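Local coordinates for protein oligogalacturonate lyase (Yersinia enterocolitica subsp. enterocolitica, PDB 3PE7) that cleaves oligogalacturonates, the short fragments of pectin, by beta-elimination in the cytoplasm, and binds manganese and calcium, at residues I7-D12 with R25-D30; L190-Y195 with T241-V246; R264-A269 with T280-C285. One frame throughout, in Å; residues are numbered along the deposited sequence.

How the contacts relate
Three places in one seven-bladed beta-propeller are described, in series along the chain. Contact 1, near the N-terminus, lies where the sheet containing strand 6-8 meets the sheet in which strands 12-15 and 22-25 join strand 376-381. Its centre is about 32 Å from that of contact 2 and about 34 Å from that of contact 3. Contacts 2 and 3 have centres about 16 Å apart and meet in the sheet of strands 238-245, 252-258, 264-269 and 276-285. Contact 2 ties its first strand to the preceding blade, while contact 3 pairs its last two. They touch where His242 CE1 lies 3.0 Å from Cys285 O. Closure by the chain ends, contacts between blades and pairing within a blade hold the ring.

Contact 1 of 3, residues I7-D12 with R25-D30; sequences IPLTFD and RLTPPD
Phe11 turns one ring face to Leu26, whose methyl CD2 sits 3.7 Å above the ring centre, only 4° off the normal, in a CH-pi contact. The guanidinium of Arg25 is flat too: Pro29 CD from its own segment lies over one face, a water lies at the edge in its plane, and Asp12 OD2 approaches the edge somewhat tilted.

Arg25 NH2 forms a salt bridge of 3.2 Å to Asp12 OD2, met from above the carboxylate plane; the two planes stand 82° apart. The arginine chain bends at chi3 (68°), turning NE to the water, which accepts its hydrogen bond at 2.9 Å. Asp12 OD2, at 2.8 Å, and Thr10 O are among the acceptors within the water's reach, more than its two protons can serve at once. An acid and a base suit this partly exposed pair, whose side chains run side by side on one face of the sheet. Beneath them Asp12 N to Arg25 O and Arg25 N to Asp12 O, both 2.9 Å, make an antiparallel hydrogen-bonded pair.

Deeper in, Leu9 CD2 meets Pro28 CD at 4.1 Å, and Leu65 of strand 61-66 packs against Leu9, Phe11 and Leu26, a place for apolar residues. Strands 12-15 and 22-25 join strand 376-381 in one sheet, the union of N- and C-terminal strands by which beta-propellers commonly close their ring.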
ATOM      1  N   ILE A   7       9.127  10.062  21.909  1.00 19.23           N
ATOM      2  CA  ILE A   7      10.494   9.545  21.946  1.00 19.94           C
ATOM      3  C   ILE A   7      11.325  10.234  20.882  1.00 19.54           C
ATOM      4  O   ILE A   7      10.856  10.418  19.758  1.00 19.52           O
ATOM      5  CB  ILE A   7      10.584   8.019  21.734  1.00 20.25           C
ATOM      6  CG1 ILE A   7       9.714   7.573  20.566  1.00 21.57           C
ATOM      7  CG2 ILE A   7      10.215   7.295  23.008  1.00 22.94           C
ATOM      8  CD1 ILE A   7      10.067   6.210  20.068  1.00 26.18           C
ATOM      9  N   PRO A   8      12.557  10.636  21.243  1.00 19.13           N
ATOM     10  CA  PRO A   8      13.443  11.253  20.258  1.00 18.43           C
ATOM     11  C   PRO A   8      14.157  10.201  19.417  1.00 17.22           C
ATOM     12  O   PRO A   8      14.642   9.193  19.945  1.00 17.43           O
ATOM     13  CB  PRO A   8      14.444  12.025  21.119  1.00 18.41           C
ATOM     14  CG  PRO A   8      14.499  11.265  22.418  1.00 19.66           C
ATOM     15  CD  PRO A   8      13.117  10.668  22.610  1.00 19.75           C
ATOM     16  N   LEU A   9      14.212  10.423  18.110  1.00 16.05           N
ATOM     17  CA  LEU A   9      14.912   9.483  17.253  1.00 15.41           C
ATOM     18  C   LEU A   9      16.157  10.118  16.677  1.00 15.12           C
ATOM     19  O   LEU A   9      16.168  11.314  16.393  1.00 15.28           O
ATOM     20  CB  LEU A   9      14.004   9.006  16.127  1.00 14.96           C
ATOM     21  CG  LEU A   9      12.696   8.334  16.543  1.00 15.82           C
ATOM     22  CD1 LEU A   9      11.973   7.905  15.290  1.00 14.55           C
ATOM     23  CD2 LEU A   9      12.954   7.148  17.450  1.00 16.45           C
ATOM     24  N   THR A  10      17.182   9.301  16.477  1.00 14.91           N
ATOM     25  CA  THR A  10      18.370   9.727  15.754  1.00 15.12           C
ATOM     26  C   THR A  10      18.215   9.411  14.271  1.00 15.31           C
ATOM     27  O   THR A  10      17.718   8.341  13.915  1.00 16.55           O
ATOM     28  CB  THR A  10      19.619   9.004  16.307  1.00 16.06           C
ATOM     29  OG1 THR A  10      19.784   9.307  17.692  1.00 17.13           O
ATOM     30  CG2 THR A  10      20.858   9.421  15.567  1.00 17.51           C
ATOM     31  N   PHE A  11      18.589  10.355  13.410  1.00 14.69           N
ATOM     32  CA  PHE A  11      18.524  10.171  11.965  1.00 14.61           C
ATOM     33  C   PHE A  11      19.958   9.950  11.508  1.00 15.62           C
ATOM     34  O   PHE A  11      20.823  10.833  11.689  1.00 16.76           O
ATOM     35  CB  PHE A  11      17.976  11.425  11.270  1.00 14.47           C
ATOM     36  CG  PHE A  11      16.483  11.635  11.409  1.00 12.73           C
ATOM     37  CD1 PHE A  11      15.876  12.691  10.728  1.00 14.53           C
ATOM     38  CD2 PHE A  11      15.687  10.780  12.182  1.00 12.08           C
ATOM     39  CE1 PHE A  11      14.509  12.931  10.826  1.00 13.44           C
ATOM     40  CE2 PHE A  11      14.321  10.993  12.298  1.00 11.91           C
ATOM     41  CZ  PHE A  11      13.706  12.070  11.609  1.00 13.97           C
ATOM     42  N   ASP A  12      20.227   8.798  10.909  1.00 14.69           N
ATOM     43  CA  ASP A  12      21.593   8.458  10.520  1.00 15.04           C
ATOM     44  C   ASP A  12      21.773   8.518   9.005  1.00 15.16           C
ATOM     45  O   ASP A  12      21.183   7.721   8.257  1.00 14.86           O
ATOM     46  CB  ASP A  12      21.987   7.091  11.081  1.00 15.01           C
ATOM     47  CG  ASP A  12      22.045   7.088  12.602  1.00 17.47           C
ATOM     48  OD1 ASP A  12      22.896   7.806  13.154  1.00 21.37           O
ATOM     49  OD2 ASP A  12      21.258   6.384  13.247  1.00 17.92           O
ATOM     50  N   ARG A  25      18.525   6.939   7.521  1.00  9.98           N
ATOM     51  CA  ARG A  25      17.725   5.999   8.312  1.00  9.56           C
ATOM     52  C   ARG A  25      17.050   6.761   9.447  1.00 10.36           C
ATOM     53  O   ARG A  25      17.712   7.495  10.195  1.00 11.12           O
ATOM     54  CB  ARG A  25      18.623   4.927   8.907  1.00  9.76           C
ATOM     55  CG  ARG A  25      17.861   3.806   9.607  1.00  9.25           C
ATOM     56  CD  ARG A  25      18.812   2.751  10.078  1.00 11.18           C
ATOM     57  NE  ARG A  25      19.665   3.257  11.160  1.00 11.60           N
ATOM     58  CZ  ARG A  25      20.832   2.721  11.499  1.00 11.26           C
ATOM     59  NH1 ARG A  25      21.302   1.671  10.843  1.00 10.97           N
ATOM     60  NH2 ARG A  25      21.533   3.252  12.507  1.00 11.77           N
ATOM     61  N   LEU A  26      15.742   6.563   9.575  1.00  9.31           N
ATOM     62  CA  LEU A  26      14.933   7.383  10.484  1.00  9.49           C
ATOM     63  C   LEU A  26      14.664   6.722  11.830  1.00  9.77           C
ATOM     64  O   LEU A  26      14.325   7.403  12.797  1.00 10.39           O
ATOM     65  CB  LEU A  26      13.594   7.722   9.828  1.00  9.60           C
ATOM     66  CG  LEU A  26      13.604   8.429   8.469  1.00 11.05           C
ATOM     67  CD1 LEU A  26      12.175   8.588   7.980  1.00  8.32           C
ATOM     68  CD2 LEU A  26      14.281   9.788   8.553  1.00 11.50           C
ATOM     69  N   THR A  27      14.787   5.398  11.882  1.00 10.20           N
ATOM     70  CA  THR A  27      14.399   4.628  13.073  1.00 10.23           C
ATOM     71  C   THR A  27      15.535   3.682  13.476  1.00 10.24           C
ATOM     72  O   THR A  27      16.365   3.299  12.620  1.00 10.27           O
ATOM     73  CB  THR A  27      13.093   3.809  12.818  1.00  9.50           C
ATOM     74  OG1 THR A  27      13.305   2.910  11.728  1.00 10.19           O
ATOM     75  CG2 THR A  27      11.919   4.733  12.485  1.00 10.49           C
ATOM     76  N   PRO A  28      15.598   3.320  14.772  1.00 10.41           N
ATOM     77  CA  PRO A  28      16.704   2.500  15.264  1.00 11.01           C
ATOM     78  C   PRO A  28      16.488   1.009  14.978  1.00 11.83           C
ATOM     79  O   PRO A  28      15.437   0.474  15.345  1.00 11.67           O
ATOM     80  CB  PRO A  28      16.698   2.778  16.778  1.00 10.67           C
ATOM     81  CG  PRO A  28      15.250   3.083  17.101  1.00 10.37           C
ATOM     82  CD  PRO A  28      14.693   3.762  15.864  1.00 10.30           C
ATOM     83  N   PRO A  29      17.476   0.343  14.348  1.00 12.21           N
ATOM     84  CA  PRO A  29      17.263  -1.024  13.869  1.00 12.66           C
ATOM     85  C   PRO A  29      17.321  -2.089  14.967  1.00 12.71           C
ATOM     86  O   PRO A  29      17.345  -3.281  14.654  1.00 13.52           O
ATOM     87  CB  PRO A  29      18.374  -1.208  12.825  1.00 12.54           C
ATOM     88  CG  PRO A  29      19.460  -0.280  13.264  1.00 13.72           C
ATOM     89  CD  PRO A  29      18.724   0.921  13.809  1.00 12.23           C
ATOM     90  N   ASP A  30      17.342  -1.668  16.230  1.00 13.14           N
ATOM     91  CA  ASP A  30      17.099  -2.616  17.315  1.00 13.25           C
ATOM     92  C   ASP A  30      15.625  -2.627  17.715  1.00 12.32           C
ATOM     93  O   ASP A  30      15.240  -3.352  18.646  1.00 12.87           O
ATOM     94  CB  ASP A  30      17.987  -2.327  18.540  1.00 14.63           C
ATOM     95  CG  ASP A  30      17.593  -1.063  19.255  1.00 17.70           C
ATOM     96  OD1 ASP A  30      17.376  -0.018  18.597  1.00 18.44           O
ATOM     97  OD2 ASP A  30      17.462  -1.117  20.496  1.00 23.36           O
TER
HETATM   98  O   HOH W   1      18.649   5.586  12.534  1.00 27.23           O

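Contact 2 of 3, residues L190-Y195 with T241-V246; sequences LGHPIY and THEFWV
His192 holds CG anti to its backbone N (chi1 -164°), which sets CG on the side of Glu243, while Glu243 carries CG between its backbone N and carbonyl carbon and bends at chi2 (-79°), which swings CD back toward the histidine. The two groups meet tip to tip. His192 ND1 donates to Glu243 OE2 at 2.9 Å in a nearly straight bond; the acceptor lies in the imidazole plane, but the ring comes from above the carboxylate plane. The neighbouring ring carbon CE1 is also engaged, 3.2 Å from Glu243 O.

OE2 takes a second hydrogen bond, from a water at 2.8 Å that also donates to His192 O, while OE1 forms a salt bridge with Arg217. A buried glutamate is therefore gripped at both oxygens.

Further along, Trp245 turns its pyrrole edge to the backbone of the other strand. NE1 donates to Ile194 O at 3.0 Å, in the plane of the indole but from above the carbonyl plane. Ile194 crosses the indole obliquely, its CD1 3.5 Å from Trp245 CD1; an indole suits this place because it offers both an N-H and a broad apolar surface.

Tyr39 meets the His192 ring edge-to-face, and Phe244 packs on strand 287-290. Segments 190-195 and 241-245, each from the first strand of its blade, in successive blades, run 20° apart in direction, with axes 8.3 Å apart at closest approach: side chains rather than a shared ladder join the blades.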
ATOM      1  N   LEU A 190     -12.682 -11.768  -3.842  1.00 11.77           N
ATOM      2  CA  LEU A 190     -12.531 -10.362  -4.228  1.00 12.56           C
ATOM      3  C   LEU A 190     -11.508  -9.676  -3.338  1.00 12.10           C
ATOM      4  O   LEU A 190     -11.396  -9.972  -2.142  1.00 12.48           O
ATOM      5  CB  LEU A 190     -13.873  -9.642  -4.125  1.00 13.34           C
ATOM      6  CG  LEU A 190     -14.987 -10.260  -4.972  1.00 13.86           C
ATOM      7  CD1 LEU A 190     -16.242  -9.435  -4.805  1.00 15.62           C
ATOM      8  CD2 LEU A 190     -14.608 -10.373  -6.446  1.00 13.71           C
ATOM      9  N   GLY A 191     -10.755  -8.751  -3.925  1.00 12.35           N
ATOM     10  CA  GLY A 191      -9.692  -8.084  -3.190  1.00 12.20           C
ATOM     11  C   GLY A 191      -9.427  -6.659  -3.645  1.00 12.91           C
ATOM     12  O   GLY A 191      -9.974  -6.193  -4.655  1.00 13.07           O
ATOM     13  N   HIS A 192      -8.590  -5.982  -2.865  1.00 13.01           N
ATOM     14  CA  HIS A 192      -8.001  -4.667  -3.203  1.00 13.70           C
ATOM     15  C   HIS A 192      -8.998  -3.655  -3.807  1.00 13.74           C
ATOM     16  O   HIS A 192      -8.753  -3.131  -4.911  1.00 13.23           O
ATOM     17  CB  HIS A 192      -6.770  -4.858  -4.119  1.00 14.46           C
ATOM     18  CG  HIS A 192      -5.879  -3.646  -4.221  1.00 15.41           C
ATOM     19  ND1 HIS A 192      -5.212  -3.313  -5.385  1.00 19.09           N
ATOM     20  CD2 HIS A 192      -5.563  -2.685  -3.320  1.00 18.76           C
ATOM     21  CE1 HIS A 192      -4.530  -2.197  -5.196  1.00 17.43           C
ATOM     22  NE2 HIS A 192      -4.712  -1.803  -3.948  1.00 16.53           N
ATOM     23  N   PRO A 193     -10.121  -3.383  -3.119  1.00 13.96           N
ATOM     24  CA  PRO A 193     -10.985  -2.338  -3.689  1.00 14.45           C
ATOM     25  C   PRO A 193     -10.382  -0.956  -3.444  1.00 14.74           C
ATOM     26  O   PRO A 193      -9.906  -0.678  -2.349  1.00 14.92           O
ATOM     27  CB  PRO A 193     -12.301  -2.509  -2.923  1.00 15.08           C
ATOM     28  CG  PRO A 193     -11.872  -3.085  -1.589  1.00 15.10           C
ATOM     29  CD  PRO A 193     -10.748  -4.021  -1.944  1.00 14.46           C
ATOM     30  N   ILE A 194     -10.397  -0.106  -4.467  1.00 13.80           N
ATOM     31  CA  ILE A 194      -9.773   1.207  -4.371  1.00 13.69           C
ATOM     32  C   ILE A 194     -10.653   2.215  -5.125  1.00 12.28           C
ATOM     33  O   ILE A 194     -10.872   2.064  -6.333  1.00 11.70           O
ATOM     34  CB  ILE A 194      -8.312   1.192  -4.928  1.00 13.46           C
ATOM     35  CG1 ILE A 194      -8.211   0.327  -6.191  1.00 13.72           C
ATOM     36  CG2 ILE A 194      -7.297   0.709  -3.823  1.00 14.92           C
ATOM     37  CD1 ILE A 194      -6.852   0.321  -6.930  1.00 15.25           C
ATOM     38  N   TYR A 195     -11.171   3.206  -4.404  1.00 12.20           N
ATOM     39  CA  TYR A 195     -11.870   4.350  -5.037  1.00 11.98           C
ATOM     40  C   TYR A 195     -10.927   5.018  -6.048  1.00 11.39           C
ATOM     41  O   TYR A 195      -9.754   5.227  -5.747  1.00 11.41           O
ATOM     42  CB  TYR A 195     -12.265   5.398  -3.991  1.00 12.63           C
ATOM     43  CG  TYR A 195     -13.683   5.293  -3.470  1.00 12.64           C
ATOM     44  CD1 TYR A 195     -13.935   5.021  -2.119  1.00 13.92           C
ATOM     45  CD2 TYR A 195     -14.774   5.510  -4.320  1.00 12.85           C
ATOM     46  CE1 TYR A 195     -15.252   4.936  -1.635  1.00 12.23           C
ATOM     47  CE2 TYR A 195     -16.064   5.429  -3.859  1.00 13.43           C
ATOM     48  CZ  TYR A 195     -16.303   5.147  -2.518  1.00 12.73           C
ATOM     49  OH  TYR A 195     -17.594   5.088  -2.074  1.00 14.60           O
ATOM     50  N   THR A 241      -0.712  -7.604 -12.570  1.00 13.57           N
ATOM     51  CA  THR A 241      -0.583  -7.508 -11.125  1.00 13.52           C
ATOM     52  C   THR A 241      -0.136  -6.094 -10.775  1.00 12.43           C
ATOM     53  O   THR A 241       0.093  -5.272 -11.696  1.00 12.10           O
ATOM     54  CB  THR A 241       0.428  -8.577 -10.595  1.00 14.75           C
ATOM     55  OG1 THR A 241       0.418  -8.591  -9.160  1.00 18.44           O
ATOM     56  CG2 THR A 241       1.826  -8.325 -11.136  1.00 14.08           C
ATOM     57  N   HIS A 242      -0.021  -5.822  -9.467  1.00 12.83           N
ATOM     58  CA  HIS A 242       0.528  -4.558  -8.959  1.00 12.83           C
ATOM     59  C   HIS A 242      -0.292  -3.344  -9.359  1.00 12.13           C
ATOM     60  O   HIS A 242       0.247  -2.236  -9.460  1.00 11.44           O
ATOM     61  CB  HIS A 242       1.987  -4.368  -9.408  1.00 13.54           C
ATOM     62  CG  HIS A 242       2.908  -5.460  -8.948  1.00 16.84           C
ATOM     63  ND1 HIS A 242       4.257  -5.465  -9.236  1.00 19.02           N
ATOM     64  CD2 HIS A 242       2.676  -6.570  -8.206  1.00 19.10           C
ATOM     65  CE1 HIS A 242       4.807  -6.555  -8.729  1.00 17.48           C
ATOM     66  NE2 HIS A 242       3.870  -7.237  -8.088  1.00 20.21           N
ATOM     67  N   GLU A 243      -1.593  -3.549  -9.574  1.00 11.50           N
ATOM     68  CA  GLU A 243      -2.441  -2.442 -10.032  1.00 11.65           C
ATOM     69  C   GLU A 243      -2.575  -1.360  -8.957  1.00 10.75           C
ATOM     70  O   GLU A 243      -2.623  -1.640  -7.752  1.00 10.15           O
ATOM     71  CB  GLU A 243      -3.824  -2.927 -10.525  1.00 11.58           C
ATOM     72  CG  GLU A 243      -4.827  -3.313  -9.418  1.00 12.56           C
ATOM     73  CD  GLU A 243      -4.574  -4.695  -8.827  1.00 15.04           C
ATOM     74  OE1 GLU A 243      -3.737  -5.461  -9.386  1.00 16.88           O
ATOM     75  OE2 GLU A 243      -5.217  -5.017  -7.791  1.00 17.54           O
ATOM     76  N   PHE A 244      -2.585  -0.110  -9.409  1.00  9.42           N
ATOM     77  CA  PHE A 244      -2.822   1.025  -8.527  1.00  8.92           C
ATOM     78  C   PHE A 244      -3.364   2.194  -9.347  1.00  8.73           C
ATOM     79  O   PHE A 244      -3.162   2.252 -10.566  1.00  9.27           O
ATOM     80  CB  PHE A 244      -1.566   1.447  -7.739  1.00  9.01           C
ATOM     81  CG  PHE A 244      -0.465   2.035  -8.583  1.00  9.32           C
ATOM     82  CD1 PHE A 244      -0.283   3.428  -8.652  1.00 10.11           C
ATOM     83  CD2 PHE A 244       0.395   1.212  -9.307  1.00  9.27           C
ATOM     84  CE1 PHE A 244       0.752   3.977  -9.432  1.00 10.60           C
ATOM     85  CE2 PHE A 244       1.431   1.738 -10.069  1.00  9.92           C
ATOM     86  CZ  PHE A 244       1.615   3.131 -10.133  1.00 10.37           C
ATOM     87  N   TRP A 245      -4.082   3.094  -8.680  1.00  8.47           N
ATOM     88  CA  TRP A 245      -4.489   4.357  -9.284  1.00  8.77           C
ATOM     89  C   TRP A 245      -3.336   5.355  -9.237  1.00  8.49           C
ATOM     90  O   TRP A 245      -2.746   5.577  -8.176  1.00  9.00           O
ATOM     91  CB  TRP A 245      -5.667   4.986  -8.520  1.00  8.35           C
ATOM     92  CG  TRP A 245      -7.014   4.304  -8.735  1.00  9.66           C
ATOM     93  CD1 TRP A 245      -7.757   3.629  -7.784  1.00  9.87           C
ATOM     94  CD2 TRP A 245      -7.756   4.234  -9.949  1.00 10.60           C
ATOM     95  NE1 TRP A 245      -8.929   3.161  -8.348  1.00 10.74           N
ATOM     96  CE2 TRP A 245      -8.942   3.502  -9.677  1.00 10.57           C
ATOM     97  CE3 TRP A 245      -7.542   4.727 -11.245  1.00 11.83           C
ATOM     98  CZ2 TRP A 245      -9.916   3.266 -10.653  1.00 13.00           C
ATOM     99  CZ3 TRP A 245      -8.514   4.490 -12.227  1.00 13.58           C
ATOM    100  CH2 TRP A 245      -9.680   3.749 -11.923  1.00 13.50           C
ATOM    101  N   VAL A 246      -3.036   5.988 -10.371  1.00  7.98           N
ATOM    102  CA  VAL A 246      -2.234   7.228 -10.296  1.00  8.75           C
ATOM    103  C   VAL A 246      -2.998   8.152  -9.339  1.00  8.22           C
ATOM    104  O   VAL A 246      -4.222   8.238  -9.421  1.00  8.81           O
ATOM    105  CB  VAL A 246      -2.067   7.897 -11.677  1.00  8.70           C
ATOM    106  CG1 VAL A 246      -1.089   9.089 -11.597  1.00  8.74           C
ATOM    107  CG2 VAL A 246      -1.550   6.889 -12.698  1.00  9.86           C
TER
HETATM  108  O   HOH W   2      -7.675  -3.747  -7.829  1.00 22.79           O

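Contact 3 of 3, residues R264-A269 with T280-C285; sequences RFIYSA and TSMPAC
Phe265 and Ile266 pair with Ser281 and Thr280 in an antiparallel beta hairpin, formed by the last two strands of one four-stranded propeller blade. The short strand segments are strongly twisted, their directions 136° apart. Ile266 and Thr280 form a hydrogen-bonded pair: Ile266 N donates to Thr280 O at 2.8 Å, nearly along the C=O axis, whereas the return bond from Thr280 N to Ile266 O is weak at 3.5 Å. Phe265 and Ser281 form the adjacent non-hydrogen-bonded pair, and beyond it Met282 N donates to Arg264 O at 2.9 Å.

The sheet has two unlike faces. On one, Ser281 is exposed; its CB lies 3.7 Å from Phe265 CE1, and CD1 of the same ring comes near Ser281 CA; the small serine suits a place beside the ring. On the other, Arg264, Ile266, Thr280 and Met282 gather. Ile266 and Thr280 lie side by side, CD1 of the first 3.8 Å from CG2 of the second, a beta-branched neighbour that suits an extended strand. Met282 crosses Ile266 at about a right angle, its SD 3.7 Å from Ile266 CG1; with chi1 at 65°, its CG lies between backbone N and carbonyl carbon and packs on Arg264 CB at 3.6 Å. Val255 of strand 252-258 and Phe325 of the next blade touch the flexible, apolar methionine.

Arg264, on the same face, makes a cation-pi contact with Tyr257, and its NH2 bonds to Pro262 O. In its guanidinium plane a water accepts from Arg264 NE at 3.0 Å and donates onward to Cys285 O.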
ATOM      1  N   ARG A 264       9.157  -7.866 -17.731  1.00 13.18           N
ATOM      2  CA  ARG A 264       7.996  -7.215 -17.147  1.00 13.59           C
ATOM      3  C   ARG A 264       7.788  -5.879 -17.823  1.00 12.52           C
ATOM      4  O   ARG A 264       8.756  -5.235 -18.221  1.00 12.49           O
ATOM      5  CB  ARG A 264       8.246  -6.971 -15.651  1.00 13.94           C
ATOM      6  CG  ARG A 264       7.608  -7.984 -14.709  1.00 16.60           C
ATOM      7  CD  ARG A 264       8.253  -9.330 -14.772  1.00 20.57           C
ATOM      8  NE  ARG A 264       7.805 -10.178 -13.656  1.00 21.59           N
ATOM      9  CZ  ARG A 264       7.888 -11.509 -13.655  1.00 24.76           C
ATOM     10  NH1 ARG A 264       7.461 -12.205 -12.609  1.00 24.71           N
ATOM     11  NH2 ARG A 264       8.394 -12.152 -14.701  1.00 25.94           N
ATOM     12  N   PHE A 265       6.524  -5.452 -17.908  1.00 12.67           N
ATOM     13  CA  PHE A 265       6.156  -4.191 -18.560  1.00 12.11           C
ATOM     14  C   PHE A 265       5.153  -3.395 -17.733  1.00 11.92           C
ATOM     15  O   PHE A 265       4.226  -3.967 -17.160  1.00 11.34           O
ATOM     16  CB  PHE A 265       5.570  -4.464 -19.952  1.00 13.29           C
ATOM     17  CG  PHE A 265       6.557  -5.075 -20.901  1.00 16.23           C
ATOM     18  CD1 PHE A 265       7.367  -4.267 -21.684  1.00 18.62           C
ATOM     19  CD2 PHE A 265       6.703  -6.465 -20.981  1.00 18.26           C
ATOM     20  CE1 PHE A 265       8.317  -4.838 -22.544  1.00 19.78           C
ATOM     21  CE2 PHE A 265       7.635  -7.032 -21.849  1.00 19.38           C
ATOM     22  CZ  PHE A 265       8.434  -6.215 -22.624  1.00 21.04           C
ATOM     23  N   ILE A 266       5.368  -2.083 -17.655  1.00 11.45           N
ATOM     24  CA  ILE A 266       4.376  -1.173 -17.060  1.00 11.20           C
ATOM     25  C   ILE A 266       3.343  -0.781 -18.115  1.00 11.62           C
ATOM     26  O   ILE A 266       3.712  -0.386 -19.239  1.00 12.17           O
ATOM     27  CB  ILE A 266       5.022   0.118 -16.480  1.00 10.95           C
ATOM     28  CG1 ILE A 266       6.123  -0.224 -15.467  1.00 10.79           C
ATOM     29  CG2 ILE A 266       3.976   1.020 -15.867  1.00 11.89           C
ATOM     30  CD1 ILE A 266       6.943   1.002 -15.021  1.00 11.06           C
ATOM     31  N   TYR A 267       2.068  -0.902 -17.749  1.00 11.02           N
ATOM     32  CA  TYR A 267       0.943  -0.566 -18.623  1.00 11.96           C
ATOM     33  C   TYR A 267       0.069   0.466 -17.937  1.00 12.19           C
ATOM     34  O   TYR A 267       0.076   0.591 -16.709  1.00 11.46           O
ATOM     35  CB  TYR A 267       0.081  -1.806 -18.876  1.00 12.47           C
ATOM     36  CG  TYR A 267       0.493  -2.652 -20.061  1.00 13.37           C
ATOM     37  CD1 TYR A 267      -0.247  -2.643 -21.244  1.00 13.38           C
ATOM     38  CD2 TYR A 267       1.631  -3.453 -20.003  1.00 14.03           C
ATOM     39  CE1 TYR A 267       0.130  -3.433 -22.339  1.00 15.05           C
ATOM     40  CE2 TYR A 267       2.011  -4.243 -21.097  1.00 15.22           C
ATOM     41  CZ  TYR A 267       1.256  -4.220 -22.250  1.00 15.76           C
ATOM     42  OH  TYR A 267       1.650  -4.990 -23.327  1.00 19.39           O
ATOM     43  N   SER A 268      -0.682   1.214 -18.738  1.00 12.09           N
ATOM     44  CA  SER A 268      -1.656   2.160 -18.222  1.00 12.85           C
ATOM     45  C   SER A 268      -2.985   1.829 -18.869  1.00 12.58           C
ATOM     46  O   SER A 268      -3.006   1.419 -20.037  1.00 13.49           O
ATOM     47  CB  SER A 268      -1.240   3.571 -18.638  1.00 13.63           C
ATOM     48  OG  SER A 268      -1.823   4.505 -17.765  1.00 19.15           O
ATOM     49  N   ALA A 269      -4.082   1.992 -18.130  1.00 11.36           N
ATOM     50  CA  ALA A 269      -5.421   1.864 -18.712  1.00 11.18           C
ATOM     51  C   ALA A 269      -6.196   3.144 -18.449  1.00 11.67           C
ATOM     52  O   ALA A 269      -6.210   3.618 -17.324  1.00 10.60           O
ATOM     53  CB  ALA A 269      -6.158   0.701 -18.088  1.00 11.40           C
ATOM     54  N   THR A 280       6.490   1.022 -20.773  1.00 14.26           N
ATOM     55  CA  THR A 280       7.933   0.738 -20.722  1.00 15.17           C
ATOM     56  C   THR A 280       8.197  -0.642 -20.132  1.00 14.76           C
ATOM     57  O   THR A 280       7.331  -1.236 -19.488  1.00 14.58           O
ATOM     58  CB  THR A 280       8.720   1.819 -19.922  1.00 14.72           C
ATOM     59  OG1 THR A 280      10.127   1.571 -20.049  1.00 16.98           O
ATOM     60  CG2 THR A 280       8.335   1.818 -18.420  1.00 15.40           C
ATOM     61  N   SER A 281       9.397  -1.166 -20.376  1.00 15.83           N
ATOM     62  CA  SER A 281       9.820  -2.402 -19.749  1.00 15.70           C
ATOM     63  C   SER A 281      10.369  -2.027 -18.372  1.00 14.86           C
ATOM     64  O   SER A 281      10.677  -0.858 -18.124  1.00 15.71           O
ATOM     65  CB  SER A 281      10.898  -3.076 -20.600  1.00 16.24           C
ATOM     66  OG  SER A 281      11.996  -2.199 -20.755  1.00 18.92           O
ATOM     67  N   MET A 282      10.465  -2.995 -17.463  1.00 13.72           N
ATOM     68  CA  MET A 282      11.025  -2.738 -16.138  1.00 12.87           C
ATOM     69  C   MET A 282      11.742  -3.995 -15.625  1.00 12.60           C
ATOM     70  O   MET A 282      11.415  -5.101 -16.054  1.00 12.79           O
ATOM     71  CB  MET A 282       9.904  -2.350 -15.159  1.00 12.46           C
ATOM     72  CG  MET A 282       8.912  -3.467 -14.921  1.00 13.49           C
ATOM     73  SD  MET A 282       7.598  -3.099 -13.744  1.00 13.92           S
ATOM     74  CE  MET A 282       8.470  -2.477 -12.307  1.00 14.99           C
ATOM     75  N   PRO A 283      12.702  -3.830 -14.702  1.00 13.20           N
ATOM     76  CA  PRO A 283      13.186  -5.004 -13.991  1.00 12.89           C
ATOM     77  C   PRO A 283      12.075  -5.572 -13.119  1.00 12.59           C
ATOM     78  O   PRO A 283      11.129  -4.853 -12.753  1.00 12.60           O
ATOM     79  CB  PRO A 283      14.304  -4.461 -13.082  1.00 12.95           C
ATOM     80  CG  PRO A 283      14.470  -3.058 -13.399  1.00 13.86           C
ATOM     81  CD  PRO A 283      13.262  -2.582 -14.153  1.00 13.02           C
ATOM     82  N   ALA A 284      12.187  -6.850 -12.783  1.00 11.96           N
ATOM     83  CA  ALA A 284      11.209  -7.499 -11.906  1.00 11.95           C
ATOM     84  C   ALA A 284      11.226  -6.821 -10.541  1.00 11.69           C
ATOM     85  O   ALA A 284      12.245  -6.850  -9.847  1.00 12.27           O
ATOM     86  CB  ALA A 284      11.533  -8.975 -11.755  1.00 11.49           C
ATOM     87  N   CYS A 285      10.095  -6.213 -10.184  1.00 10.54           N
ATOM     88  CA  CYS A 285       9.922  -5.563  -8.891  1.00 10.85           C
ATOM     89  C   CYS A 285       8.716  -6.140  -8.156  1.00 10.63           C
ATOM     90  O   CYS A 285       7.828  -6.724  -8.775  1.00 11.63           O
ATOM     91  CB  CYS A 285       9.735  -4.053  -9.090  1.00 10.06           C
ATOM     92  SG  CYS A 285      11.208  -3.181  -9.662  1.00 10.88           S
TER
HETATM   93  O   HOH W   3       7.240  -8.519 -11.257  1.00 22.95           O